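Local coordinates for hypothetical protein aq_1956 (Aquifex aeolicus, PDB 2YVT) that is of unknown function but, as a member of the calcineurin-like metallophosphoesterases, probably cleaves phosphate esters with the help of bound metal ions, at residues 6-11 with 35-40; 31-36 with 88-93; 232-237 with 254-259. All coordinates share one frame; numbering follows the deposited sequence.

Interaction 1 (6-11 with 35-40)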
# COMPACT_ATOMS: atom_id res chain seq x y z
N ARG A 6 -15.20 -5.26 13.29
CA ARG A 6 -14.25 -4.24 12.86
C ARG A 6 -13.87 -4.63 11.44
O ARG A 6 -12.99 -5.46 11.22
CB ARG A 6 -13.03 -4.23 13.78
CG ARG A 6 -13.32 -3.83 15.24
CD ARG A 6 -13.72 -2.36 15.35
NE ARG A 6 -13.94 -1.93 16.73
CZ ARG A 6 -15.12 -1.89 17.34
NH1 ARG A 6 -16.23 -2.25 16.69
NH2 ARG A 6 -15.20 -1.47 18.60
N LYS A 7 -14.57 -4.03 10.49
CA LYS A 7 -14.54 -4.48 9.11
C LYS A 7 -13.60 -3.63 8.27
O LYS A 7 -13.63 -2.40 8.35
CB LYS A 7 -15.95 -4.49 8.52
CG LYS A 7 -16.91 -5.49 9.17
CD LYS A 7 -18.29 -5.45 8.53
CE LYS A 7 -19.34 -6.25 9.33
NZ LYS A 7 -19.17 -7.73 9.23
N VAL A 8 -12.79 -4.30 7.45
CA VAL A 8 -11.80 -3.62 6.61
C VAL A 8 -12.02 -4.00 5.16
O VAL A 8 -12.10 -5.19 4.84
CB VAL A 8 -10.35 -4.02 7.01
CG1 VAL A 8 -9.32 -3.26 6.16
CG2 VAL A 8 -10.09 -3.77 8.50
N LEU A 9 -12.16 -3.01 4.29
CA LEU A 9 -12.17 -3.25 2.84
C LEU A 9 -10.81 -2.80 2.32
O LEU A 9 -10.43 -1.65 2.53
CB LEU A 9 -13.28 -2.44 2.15
CG LEU A 9 -13.64 -2.73 0.67
CD1 LEU A 9 -14.88 -1.93 0.30
CD2 LEU A 9 -12.53 -2.44 -0.33
N ALA A 10 -10.09 -3.70 1.66
CA ALA A 10 -8.75 -3.37 1.14
C ALA A 10 -8.65 -3.59 -0.36
O ALA A 10 -9.16 -4.58 -0.89
CB ALA A 10 -7.67 -4.19 1.86
N ILE A 11 -7.99 -2.66 -1.04
CA ILE A 11 -7.62 -2.81 -2.44
C ILE A 11 -6.12 -2.53 -2.61
O ILE A 11 -5.48 -1.95 -1.73
CB ILE A 11 -8.44 -1.88 -3.38
CG1 ILE A 11 -8.10 -0.39 -3.13
CG2 ILE A 11 -9.93 -2.17 -3.25
CD1 ILE A 11 -8.71 0.56 -4.17
N ILE A 35 -13.15 0.64 7.96
CA ILE A 35 -12.01 1.30 7.31
C ILE A 35 -11.81 0.81 5.89
O ILE A 35 -12.12 -0.33 5.56
CB ILE A 35 -10.68 1.18 8.11
CG1 ILE A 35 -10.28 -0.28 8.33
CG2 ILE A 35 -10.76 1.95 9.43
CD1 ILE A 35 -8.83 -0.42 8.85
N LEU A 36 -11.32 1.72 5.05
CA LEU A 36 -10.89 1.42 3.70
C LEU A 36 -9.37 1.51 3.67
O LEU A 36 -8.79 2.50 4.14
CB LEU A 36 -11.50 2.43 2.71
CG LEU A 36 -10.99 2.41 1.27
CD1 LEU A 36 -11.33 1.10 0.56
CD2 LEU A 36 -11.58 3.59 0.52
N VAL A 37 -8.73 0.48 3.13
CA VAL A 37 -7.28 0.49 2.96
C VAL A 37 -6.97 0.50 1.47
O VAL A 37 -7.42 -0.38 0.74
CB VAL A 37 -6.61 -0.73 3.64
CG1 VAL A 37 -5.13 -0.83 3.26
CG2 VAL A 37 -6.74 -0.63 5.16
N VAL A 38 -6.22 1.50 1.03
CA VAL A 38 -5.78 1.56 -0.37
C VAL A 38 -4.27 1.41 -0.38
O VAL A 38 -3.55 2.29 0.10
CB VAL A 38 -6.16 2.88 -1.08
CG1 VAL A 38 -5.76 2.82 -2.54
CG2 VAL A 38 -7.68 3.14 -0.96
N VAL A 39 -3.79 0.27 -0.89
CA VAL A 39 -2.36 0.06 -1.07
C VAL A 39 -2.02 0.47 -2.50
O VAL A 39 -2.81 0.23 -3.42
CB VAL A 39 -1.96 -1.42 -0.84
CG1 VAL A 39 -0.43 -1.59 -0.90
CG2 VAL A 39 -2.50 -1.93 0.50
N GLY A 40 -0.86 1.09 -2.68
CA GLY A 40 -0.41 1.46 -4.02
C GLY A 40 -0.21 0.22 -4.90
O GLY A 40 -0.35 -0.91 -4.44

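Interaction 2 (31-36 with 88-93)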
# COMPACT_ATOMS: atom_id res chain seq x y z
N LYS A 31 -21.61 -3.29 2.10
CA LYS A 31 -20.88 -4.02 3.13
C LYS A 31 -20.47 -3.19 4.36
O LYS A 31 -20.08 -3.75 5.38
CB LYS A 31 -19.67 -4.74 2.52
CG LYS A 31 -20.06 -5.79 1.47
CD LYS A 31 -18.88 -6.68 1.09
CE LYS A 31 -19.25 -7.67 -0.02
NZ LYS A 31 -20.20 -8.73 0.43
N GLN A 32 -20.56 -1.87 4.23
CA GLN A 32 -20.35 -0.94 5.35
C GLN A 32 -19.04 -1.18 6.12
O GLN A 32 -19.06 -1.43 7.33
CB GLN A 32 -21.55 -1.01 6.32
CG GLN A 32 -22.91 -0.86 5.65
CD GLN A 32 -23.33 0.58 5.50
OE1 GLN A 32 -23.33 1.12 4.39
NE2 GLN A 32 -23.70 1.22 6.61
N PRO A 33 -17.89 -1.10 5.43
CA PRO A 33 -16.62 -1.29 6.14
C PRO A 33 -16.39 -0.16 7.13
O PRO A 33 -16.86 0.96 6.91
CB PRO A 33 -15.58 -1.21 5.02
CG PRO A 33 -16.23 -0.37 3.96
CD PRO A 33 -17.67 -0.80 4.00
N ASP A 34 -15.66 -0.45 8.20
CA ASP A 34 -15.25 0.57 9.16
C ASP A 34 -14.04 1.34 8.67
O ASP A 34 -13.90 2.53 8.95
CB ASP A 34 -14.99 -0.07 10.51
CG ASP A 34 -16.25 -0.67 11.10
OD1 ASP A 34 -17.16 0.11 11.45
OD2 ASP A 34 -16.33 -1.91 11.15
N ILE A 35 -13.15 0.64 7.96
CA ILE A 35 -12.01 1.30 7.31
C ILE A 35 -11.81 0.81 5.89
O ILE A 35 -12.12 -0.33 5.56
CB ILE A 35 -10.68 1.18 8.11
CG1 ILE A 35 -10.28 -0.28 8.33
CG2 ILE A 35 -10.76 1.95 9.43
CD1 ILE A 35 -8.83 -0.42 8.85
N LEU A 36 -11.32 1.72 5.05
CA LEU A 36 -10.89 1.42 3.70
C LEU A 36 -9.37 1.51 3.67
O LEU A 36 -8.79 2.50 4.14
CB LEU A 36 -11.50 2.43 2.71
CG LEU A 36 -10.99 2.41 1.27
CD1 LEU A 36 -11.33 1.10 0.56
CD2 LEU A 36 -11.58 3.59 0.52
N LEU A 88 -15.61 9.06 -0.89
CA LEU A 88 -16.24 7.79 -0.50
C LEU A 88 -16.68 7.82 0.97
O LEU A 88 -17.54 7.05 1.39
CB LEU A 88 -15.31 6.60 -0.76
CG LEU A 88 -14.94 6.37 -2.23
CD1 LEU A 88 -13.90 5.27 -2.32
CD2 LEU A 88 -16.20 6.02 -3.03
N GLY A 89 -16.04 8.71 1.74
CA GLY A 89 -16.50 9.06 3.09
C GLY A 89 -16.16 8.11 4.22
O GLY A 89 -16.66 8.27 5.33
N VAL A 90 -15.32 7.11 3.95
CA VAL A 90 -14.90 6.11 4.94
C VAL A 90 -13.57 6.52 5.57
O VAL A 90 -12.75 7.17 4.93
CB VAL A 90 -14.72 4.72 4.25
CG1 VAL A 90 -14.60 3.59 5.28
CG2 VAL A 90 -15.86 4.44 3.27
N LYS A 91 -13.35 6.16 6.84
CA LYS A 91 -12.00 6.26 7.41
C LYS A 91 -11.07 5.44 6.52
O LYS A 91 -11.32 4.27 6.27
CB LYS A 91 -11.96 5.73 8.85
CG LYS A 91 -10.55 5.75 9.47
CD LYS A 91 -10.08 7.18 9.75
CE LYS A 91 -8.58 7.23 10.04
NZ LYS A 91 -7.79 7.47 8.79
N THR A 92 -10.00 6.07 6.05
CA THR A 92 -9.18 5.47 4.99
C THR A 92 -7.70 5.58 5.32
O THR A 92 -7.24 6.65 5.74
CB THR A 92 -9.44 6.18 3.64
OG1 THR A 92 -10.84 6.09 3.32
CG2 THR A 92 -8.65 5.53 2.50
N PHE A 93 -6.98 4.48 5.14
CA PHE A 93 -5.53 4.48 5.21
C PHE A 93 -4.97 4.22 3.82
O PHE A 93 -5.44 3.31 3.13
CB PHE A 93 -5.01 3.42 6.18
CG PHE A 93 -5.40 3.66 7.61
CD1 PHE A 93 -4.91 4.77 8.29
CD2 PHE A 93 -6.26 2.79 8.26
CE1 PHE A 93 -5.26 5.00 9.62
CE2 PHE A 93 -6.63 3.01 9.59
CZ PHE A 93 -6.12 4.12 10.27
O HOH W 1 -15.34 4.87 8.47

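Interaction 3 (232-237 with 254-259)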
# COMPACT_ATOMS: atom_id res chain seq x y z
N ILE A 232 -1.50 -13.32 9.81
CA ILE A 232 -2.38 -13.51 8.66
C ILE A 232 -2.03 -12.44 7.64
O ILE A 232 -2.18 -11.24 7.91
CB ILE A 232 -3.88 -13.36 9.02
CG1 ILE A 232 -4.29 -14.39 10.08
CG2 ILE A 232 -4.76 -13.47 7.75
CD1 ILE A 232 -5.65 -14.13 10.65
N VAL A 233 -1.56 -12.88 6.48
CA VAL A 233 -1.18 -11.97 5.40
C VAL A 233 -2.25 -12.01 4.32
O VAL A 233 -2.64 -13.09 3.86
CB VAL A 233 0.21 -12.31 4.82
CG1 VAL A 233 0.60 -11.32 3.73
CG2 VAL A 233 1.26 -12.33 5.94
N VAL A 234 -2.74 -10.83 3.94
CA VAL A 234 -3.81 -10.72 2.96
C VAL A 234 -3.35 -9.85 1.80
O VAL A 234 -3.02 -8.68 2.00
CB VAL A 234 -5.09 -10.10 3.58
CG1 VAL A 234 -6.21 -10.01 2.55
CG2 VAL A 234 -5.56 -10.91 4.79
N ASN A 235 -3.34 -10.43 0.60
CA ASN A 235 -3.13 -9.66 -0.62
C ASN A 235 -4.45 -9.64 -1.38
O ASN A 235 -4.91 -10.68 -1.85
CB ASN A 235 -2.00 -10.25 -1.47
CG ASN A 235 -1.50 -9.26 -2.50
OD1 ASN A 235 -2.27 -8.45 -3.02
ND2 ASN A 235 -0.20 -9.32 -2.79
N PRO A 236 -5.09 -8.46 -1.47
CA PRO A 236 -6.44 -8.40 -2.06
C PRO A 236 -6.55 -8.84 -3.52
O PRO A 236 -7.65 -9.12 -3.97
CB PRO A 236 -6.80 -6.91 -1.95
CG PRO A 236 -5.87 -6.34 -0.93
CD PRO A 236 -4.61 -7.15 -1.00
N GLY A 237 -5.43 -8.88 -4.24
CA GLY A 237 -5.47 -9.11 -5.69
C GLY A 237 -5.68 -7.79 -6.40
O GLY A 237 -5.83 -6.73 -5.76
N ILE A 254 -11.90 -13.64 6.67
CA ILE A 254 -11.21 -13.05 5.53
C ILE A 254 -11.86 -13.54 4.24
O ILE A 254 -12.00 -14.75 4.03
CB ILE A 254 -9.69 -13.41 5.47
CG1 ILE A 254 -9.03 -13.35 6.86
CG2 ILE A 254 -8.97 -12.55 4.42
CD1 ILE A 254 -8.93 -11.95 7.50
N LYS A 255 -12.27 -12.59 3.39
CA LYS A 255 -12.89 -12.92 2.11
C LYS A 255 -12.18 -12.18 0.99
O LYS A 255 -11.98 -10.97 1.06
CB LYS A 255 -14.38 -12.55 2.11
CG LYS A 255 -15.23 -13.28 3.15
CD LYS A 255 -16.65 -12.72 3.18
CE LYS A 255 -17.57 -13.53 4.09
NZ LYS A 255 -17.87 -14.89 3.53
N LEU A 256 -11.79 -12.92 -0.04
CA LEU A 256 -11.28 -12.29 -1.26
C LEU A 256 -12.40 -12.29 -2.27
O LEU A 256 -12.89 -13.35 -2.67
CB LEU A 256 -10.05 -13.02 -1.78
CG LEU A 256 -8.70 -12.56 -1.21
CD1 LEU A 256 -8.70 -12.41 0.31
CD2 LEU A 256 -7.65 -13.53 -1.65
N GLU A 257 -12.83 -11.10 -2.66
CA GLU A 257 -14.02 -10.93 -3.48
C GLU A 257 -13.71 -10.20 -4.77
O GLU A 257 -12.58 -9.72 -4.99
CB GLU A 257 -15.12 -10.20 -2.70
CG GLU A 257 -15.15 -10.52 -1.20
CD GLU A 257 -16.54 -10.53 -0.62
OE1 GLU A 257 -17.44 -11.16 -1.22
OE2 GLU A 257 -16.73 -9.94 0.46
N GLN A 258 -14.71 -10.14 -5.64
CA GLN A 258 -14.61 -9.45 -6.91
C GLN A 258 -15.94 -8.75 -7.16
O GLN A 258 -16.99 -9.28 -6.78
CB GLN A 258 -14.32 -10.46 -8.02
CG GLN A 258 -14.05 -9.85 -9.38
CD GLN A 258 -13.87 -10.91 -10.44
OE1 GLN A 258 -14.70 -11.80 -10.60
NE2 GLN A 258 -12.77 -10.82 -11.17
N PHE A 259 -15.91 -7.57 -7.76
CA PHE A 259 -17.15 -6.89 -8.14
C PHE A 259 -18.05 -7.86 -8.91
O PHE A 259 -17.57 -8.64 -9.74
CB PHE A 259 -16.90 -5.65 -9.00
CG PHE A 259 -16.04 -4.60 -8.35
CD1 PHE A 259 -16.19 -4.29 -7.00
CD2 PHE A 259 -15.11 -3.88 -9.10
CE1 PHE A 259 -15.40 -3.29 -6.40
CE2 PHE A 259 -14.31 -2.89 -8.51
CZ PHE A 259 -14.46 -2.60 -7.16
O HOH W 2 -9.92 -10.75 -4.28

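Interaction 1 (6-11 with 35-40)
The carbonyl oxygen of Leu9 is gripped from strand 35-39 by two groups: Val37 N donates to Leu9 O in the carbonyl plane at 2.8 Å, with an N-H...O angle of 169°, and Leu36 CA adds a C-H...O contact to it at 3.3 Å. Four more backbone bonds continue the ladder, from Ile35 N on Lys7 O to Val39 N on Ile11 O. Each face of the pair then closes by apolar contact. On one, Val8 and Ile35 lie side by side, with Val8 CG2 only 3.5 Å from Ile35 CG1, a tight fit. That CG1 occupies the crowded position between backbone N and carbonyl carbon (chi1 59°), the branch turned to Val8. Val8 CG1 also meets Val37 CG2 at 3.8 Å. On the other face Leu9 CD2 rests 3.8 Å from Leu36 CD1, and Ile11 CG1 runs beside Val38 CG1 at 4.0 Å. Helix 21-31 covers this second face through Leu24, Val27 and Ile28. Two adjacent parallel strands with the connecting helix packed over them form a classic beta-alpha-beta crossover, here the first of the metallophosphoesterase fold.

Interaction 2 (31-36 with 88-93)
The first torsion of Thr92 (chi1 -57°) sets OG1 beside its own backbone N and CG2 anti to it, so that both branches lie alongside Leu36. OG1 comes 3.8 Å from Leu36 CD2, while CG2 touches both Leu36 CD2 and Leu36 O. The hydroxyl donates to Val90 O at 2.7 Å, arriving above the carbonyl plane, which would hold the Thr92 side chain in this rotation. Val90 has CG1 anti to its backbone N (chi1 -167°), and this methyl sits 3.8 Å from Pro33 O, near Leu36 N as well. An alanine in place of Thr92 would probably leave Val90 O with Asn119 ND2 but without the hydroxyl, and open a gap beside Leu36 CD2. Between the backbones, Leu36 N donates to Lys91 O at 2.8 Å and Phe93 N to Leu36 O at 2.9 Å. Ahead of Leu36, a water bridges the chains, donating to Asp34 O and accepting from Lys91 N. Ile35 CG2 lies 3.8 Å from Lys91 CG, and Ile35 CD1 meets the Phe93 ring at the edge, 4.1 Å from CE2. Strand 91-95 thereby joins strand 35-39 in a parallel crossover that extends the six-stranded sheet.

Interaction 3 (232-237 with 254-259)
Apolar contacts carry this packing, in which Val234 and Ile254 reach toward each other tip to tip and their CG2 methyls meet at 3.8 Å. Ile254 has CG2 anti to its backbone N, the branch that faces Val234. Leu256 comes past Val234 in the opposite direction, its CD1 lying 4.1 Å from Val234 CG1. At the other end, Ile232 CG2 approaches Ile254 CG1 at 4.4 Å, a looser touch. His225 of strand 224-228 packs on both Val234 and Ile254.

Polar links are indirect, since no hydrogen bond passes straight from one segment to the other. A water stands 2.8 Å from Pro236 O and 2.9 Å from Glu257 O, linking the two backbones at Pro236 and Glu257. Within 232-237, Asn235 OD1 accepts a weak bond from Gly237 N at 3.4 Å; it is also bonded by Lys12, while its ND2 binds the carbonyls of Val189 and Gly219.

The axes of strand segments 232-235 and 254-258 come within 9.0 Å, at 7° to each other, too far apart to share a ladder. Methyl groups filling the space between facing strands of two different sheets are characteristic of a beta sandwich, the core of calcineurin-like metallophosphoesterases.

Overall arrangement
The three contacts illustrate how one fold uses two ways of joining strands. Interactions 1 and 2 share Ile35 and Leu36 and flank strand 35-39, their centres about 7 Å apart, so that this strand is bonded by its backbone on both edges. Interaction 1 is buried and almost wholly apolar in its side chains; interaction 2, only partly buried, brings in a hydroxyl and a water. Interaction 3, also partly buried, works between sheets instead: strand 253-258, an outermost strand of the six-stranded sheet to which interactions 1 and 2 belong, meets strand 231-235 of the second sheet without direct hydrogen bonds. It adjoins interaction 1 where Pro236 packs on Ala10 and Ile11.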